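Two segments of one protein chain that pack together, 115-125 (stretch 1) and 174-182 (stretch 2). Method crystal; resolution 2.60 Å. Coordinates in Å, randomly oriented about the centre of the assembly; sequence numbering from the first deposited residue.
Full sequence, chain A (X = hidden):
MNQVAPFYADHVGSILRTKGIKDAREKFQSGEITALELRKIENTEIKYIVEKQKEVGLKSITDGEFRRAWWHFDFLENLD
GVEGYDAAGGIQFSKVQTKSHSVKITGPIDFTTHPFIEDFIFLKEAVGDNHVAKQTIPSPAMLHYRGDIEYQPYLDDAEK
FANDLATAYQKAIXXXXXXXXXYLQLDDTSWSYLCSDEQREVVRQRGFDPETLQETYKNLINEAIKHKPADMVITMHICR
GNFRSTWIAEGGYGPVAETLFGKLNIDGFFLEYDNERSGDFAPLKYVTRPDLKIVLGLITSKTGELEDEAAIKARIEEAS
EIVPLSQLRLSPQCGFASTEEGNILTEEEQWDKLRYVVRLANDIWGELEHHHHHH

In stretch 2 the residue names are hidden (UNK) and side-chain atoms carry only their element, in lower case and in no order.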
# COMPACT_ATOMS: atom_id res chain seq x y z
N PRO A 115 -7.33 -14.04 7.86
CA PRO A 115 -8.57 -13.86 7.08
C PRO A 115 -8.31 -13.18 5.73
O PRO A 115 -9.12 -13.30 4.81
CB PRO A 115 -9.42 -12.98 7.99
CG PRO A 115 -8.94 -13.32 9.34
CD PRO A 115 -7.46 -13.38 9.17
N PHE A 116 -7.19 -12.48 5.63
CA PHE A 116 -6.83 -11.79 4.40
C PHE A 116 -6.55 -12.74 3.25
O PHE A 116 -6.55 -12.33 2.10
CB PHE A 116 -5.62 -10.88 4.64
CG PHE A 116 -5.96 -9.56 5.25
CD1 PHE A 116 -6.99 -9.45 6.17
CD2 PHE A 116 -5.22 -8.42 4.92
CE1 PHE A 116 -7.30 -8.22 6.76
CE2 PHE A 116 -5.50 -7.18 5.51
CZ PHE A 116 -6.55 -7.08 6.43
N ILE A 117 -6.32 -14.01 3.55
CA ILE A 117 -6.03 -15.01 2.51
C ILE A 117 -7.24 -15.33 1.63
O ILE A 117 -7.10 -15.42 0.40
CB ILE A 117 -5.52 -16.31 3.12
CG1 ILE A 117 -4.31 -16.02 4.01
CG2 ILE A 117 -5.10 -17.27 2.01
CD1 ILE A 117 -3.11 -15.49 3.25
N GLU A 118 -8.41 -15.48 2.25
CA GLU A 118 -9.65 -15.77 1.52
C GLU A 118 -10.12 -14.48 0.87
O GLU A 118 -10.72 -14.51 -0.21
CB GLU A 118 -10.77 -16.26 2.46
CG GLU A 118 -11.50 -17.59 2.11
CD GLU A 118 -11.90 -17.78 0.63
OE1 GLU A 118 -12.80 -17.08 0.11
OE2 GLU A 118 -11.30 -18.67 -0.01
N ASP A 119 -9.88 -13.34 1.52
CA ASP A 119 -10.32 -12.07 0.94
C ASP A 119 -9.55 -11.85 -0.37
O ASP A 119 -10.05 -11.22 -1.29
CB ASP A 119 -10.07 -10.86 1.88
CG ASP A 119 -10.75 -11.01 3.24
OD1 ASP A 119 -11.72 -11.79 3.38
OD2 ASP A 119 -10.31 -10.31 4.19
N PHE A 120 -8.32 -12.37 -0.45
CA PHE A 120 -7.56 -12.21 -1.68
C PHE A 120 -8.12 -13.15 -2.74
O PHE A 120 -8.44 -12.73 -3.86
CB PHE A 120 -6.08 -12.51 -1.47
CG PHE A 120 -5.29 -12.39 -2.73
CD1 PHE A 120 -5.11 -11.14 -3.32
CD2 PHE A 120 -4.82 -13.53 -3.38
CE1 PHE A 120 -4.47 -11.02 -4.55
CE2 PHE A 120 -4.18 -13.42 -4.61
CZ PHE A 120 -4.00 -12.17 -5.20
N ILE A 121 -8.23 -14.43 -2.39
CA ILE A 121 -8.78 -15.44 -3.27
C ILE A 121 -10.09 -14.89 -3.87
O ILE A 121 -10.36 -15.04 -5.06
CB ILE A 121 -9.09 -16.75 -2.47
CG1 ILE A 121 -7.80 -17.34 -1.93
CG2 ILE A 121 -9.77 -17.77 -3.35
CD1 ILE A 121 -8.03 -18.46 -0.93
N PHE A 122 -10.90 -14.24 -3.04
CA PHE A 122 -12.15 -13.68 -3.53
C PHE A 122 -11.89 -12.61 -4.58
O PHE A 122 -12.48 -12.64 -5.65
CB PHE A 122 -12.94 -13.04 -2.40
CG PHE A 122 -14.20 -12.40 -2.86
CD1 PHE A 122 -15.34 -13.16 -3.08
CD2 PHE A 122 -14.25 -11.03 -3.10
CE1 PHE A 122 -16.51 -12.57 -3.53
CE2 PHE A 122 -15.42 -10.43 -3.55
CZ PHE A 122 -16.56 -11.20 -3.76
N LEU A 123 -11.04 -11.65 -4.23
CA LEU A 123 -10.69 -10.57 -5.13
C LEU A 123 -10.14 -11.15 -6.41
O LEU A 123 -10.62 -10.84 -7.49
CB LEU A 123 -9.62 -9.67 -4.52
CG LEU A 123 -9.06 -8.67 -5.56
CD1 LEU A 123 -9.92 -7.44 -5.54
CD2 LEU A 123 -7.60 -8.32 -5.30
N LYS A 124 -9.13 -12.00 -6.28
CA LYS A 124 -8.50 -12.63 -7.42
C LYS A 124 -9.55 -13.22 -8.35
O LYS A 124 -9.45 -13.12 -9.57
CB LYS A 124 -7.55 -13.72 -6.96
CG LYS A 124 -6.96 -14.54 -8.08
CD LYS A 124 -5.52 -14.23 -8.26
CE LYS A 124 -4.93 -15.09 -9.34
NZ LYS A 124 -3.56 -14.59 -9.71
N GLU A 125 -10.56 -13.84 -7.75
CA GLU A 125 -11.64 -14.44 -8.51
C GLU A 125 -12.30 -13.43 -9.43
O GLU A 125 -12.44 -13.67 -10.63
CB GLU A 125 -12.70 -15.01 -7.55
CG GLU A 125 -14.01 -15.36 -8.24
CD GLU A 125 -15.24 -14.99 -7.41
OE1 GLU A 125 -15.32 -13.84 -6.92
OE2 GLU A 125 -16.15 -15.86 -7.27
N UNK A 174 4.35 -15.34 1.75
CA UNK A 174 4.30 -16.64 1.13
C UNK A 174 2.85 -17.10 1.03
O UNK A 174 2.41 -17.60 -0.02
o UNK A 174 7.34 -17.88 -0.06
n UNK A 174 5.84 -19.09 -1.22
c UNK A 174 6.32 -18.58 -0.09
c UNK A 174 5.13 -17.64 1.94
c UNK A 174 5.54 -18.90 1.18
N UNK A 175 2.08 -16.91 2.10
CA UNK A 175 0.68 -17.32 2.08
C UNK A 175 -0.09 -16.57 1.00
O UNK A 175 -0.98 -17.15 0.38
c UNK A 175 0.05 -17.09 3.45
N UNK A 176 0.24 -15.29 0.79
CA UNK A 176 -0.42 -14.47 -0.25
C UNK A 176 0.02 -14.95 -1.62
O UNK A 176 -0.79 -15.08 -2.54
c UNK A 176 -3.18 -11.28 1.21
c UNK A 176 -0.05 -12.98 -0.11
c UNK A 176 -1.43 -10.97 2.79
c UNK A 176 -0.56 -11.68 1.97
c UNK A 176 -0.99 -12.20 0.76
c UNK A 176 -2.30 -11.99 0.39
c UNK A 176 -2.73 -10.78 2.41
N UNK A 177 1.32 -15.21 -1.75
CA UNK A 177 1.83 -15.68 -3.03
C UNK A 177 1.10 -16.96 -3.39
O UNK A 177 0.49 -17.05 -4.44
c UNK A 177 4.02 -17.76 -4.54
c UNK A 177 4.90 -17.28 -6.71
o UNK A 177 5.40 -17.75 -7.91
c UNK A 177 3.89 -16.41 -4.26
c UNK A 177 4.28 -15.50 -5.24
c UNK A 177 4.52 -18.20 -5.76
c UNK A 177 3.33 -15.95 -2.95
c UNK A 177 4.78 -15.93 -6.46
N UNK A 178 1.15 -17.94 -2.49
CA UNK A 178 0.50 -19.23 -2.72
C UNK A 178 -0.95 -19.04 -3.13
O UNK A 178 -1.47 -19.79 -3.97
c UNK A 178 0.56 -20.08 -1.45
o UNK A 178 2.93 -19.86 -1.62
o UNK A 178 2.12 -20.78 0.20
c UNK A 178 1.97 -20.25 -0.92
N UNK A 179 -1.61 -18.05 -2.54
CA UNK A 179 -3.01 -17.77 -2.84
C UNK A 179 -3.14 -17.21 -4.25
O UNK A 179 -4.24 -17.08 -4.78
c UNK A 179 -3.57 -16.77 -1.83
N UNK A 180 -1.99 -16.89 -4.84
CA UNK A 180 -1.96 -16.36 -6.19
C UNK A 180 -1.70 -14.87 -6.34
O UNK A 180 -2.01 -14.30 -7.38
N UNK A 181 -1.14 -14.23 -5.32
CA UNK A 181 -0.88 -12.81 -5.38
C UNK A 181 0.47 -12.52 -6.02
O UNK A 181 1.49 -13.08 -5.62
c UNK A 181 -0.93 -12.22 -3.97
s UNK A 181 -0.86 -10.40 -3.88
N UNK A 182 0.48 -11.64 -7.02
CA UNK A 182 1.71 -11.28 -7.72
C UNK A 182 1.97 -9.80 -7.66
O UNK A 182 2.83 -9.29 -8.37
c UNK A 182 2.26 -16.39 -8.33
c UNK A 182 2.39 -13.96 -8.46
n UNK A 182 2.50 -15.29 -9.02
n UNK A 182 1.90 -16.29 -7.05
c UNK A 182 2.60 -12.87 -9.48
c UNK A 182 1.66 -11.72 -9.19
n UNK A 182 2.37 -17.58 -8.90

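Position 174 has three side-chain carbons in a row, the third carrying one oxygen and one nitrogen. It lies out of reach of stretch 1. This is Gln174.

Position 175 has a single side-chain carbon, CB. Its CB points toward stretch 1 and lies 3.5 Å from CD1 of Ile117. One carbon and nothing more makes this Ala175.

Position 176 has one carbon followed by a ring of six carbons with no oxygen. The CA-to-CB bond runs sideways, but the ring comes nearer to stretch 1 and meets Phe116 and Phe120. A bare six-carbon ring is phenylalanine, Phe176. Its CZ sits 3.7 Å from CB of Phe116, and its CE1 is 4.1 Å from CB of Phe120.

Position 177 also has one carbon and a six-carbon ring, but this ring bears an oxygen. The CA-to-CB bond points away from stretch 1, and no side-chain atom makes contact with it. This is Tyr177.

Position 178 has two side-chain carbons, the second carrying two oxygens. It does not reach stretch 1. The short carboxylate is Asp178. Its OD2 accepts a hydrogen bond from NE2 of Gln174 at 3.0 Å.

Position 179 has one side-chain carbon, CB, pointing toward stretch 1. Its CB lies 3.8 Å from CD2 of Phe120, 4.2 Å from CG2 of Ile117 and 4.3 Å from CG1 of Ile121. This is Ala179.

Position 180 has no side-chain atoms, so it is Gly180. Its phi is 104°, and it closes the helix in a Schellman motif. A CB here would be jammed against the carbonyl O of Ala179 and would come within 3.4 Å of CE of Lys124.

Position 181 has one carbon and then a sulfur. CB lies over a face of the Phe120 ring, 3.3 Å from CZ of Phe120. The residue is Cys181.

Position 182 has three carbons, a nitrogen, then a carbon carrying two more nitrogens. This guanidinium belongs to Arg182. It makes no contact with stretch 1; its NH1 gives a weak hydrogen bond to O of Tyr177 at 3.1 Å.

The contact is mostly apolar. The two helices run in roughly the same direction, with their axes 28° apart and 9.8 Å at closest approach. CB of Ala175 packs on CD1 of Ile117, and CB of Ala179 packs on Ile117, Phe120 and Ile121. The Phe120 ring reaches Gly180 and Cys181, and CB of Cys181 makes a CH-pi contact with it. One hydrogen bond crosses, from NZ of Lys124 to O of Gly180 at 2.8 Å.

Stretch 2 174-182: QAFYDAGCR
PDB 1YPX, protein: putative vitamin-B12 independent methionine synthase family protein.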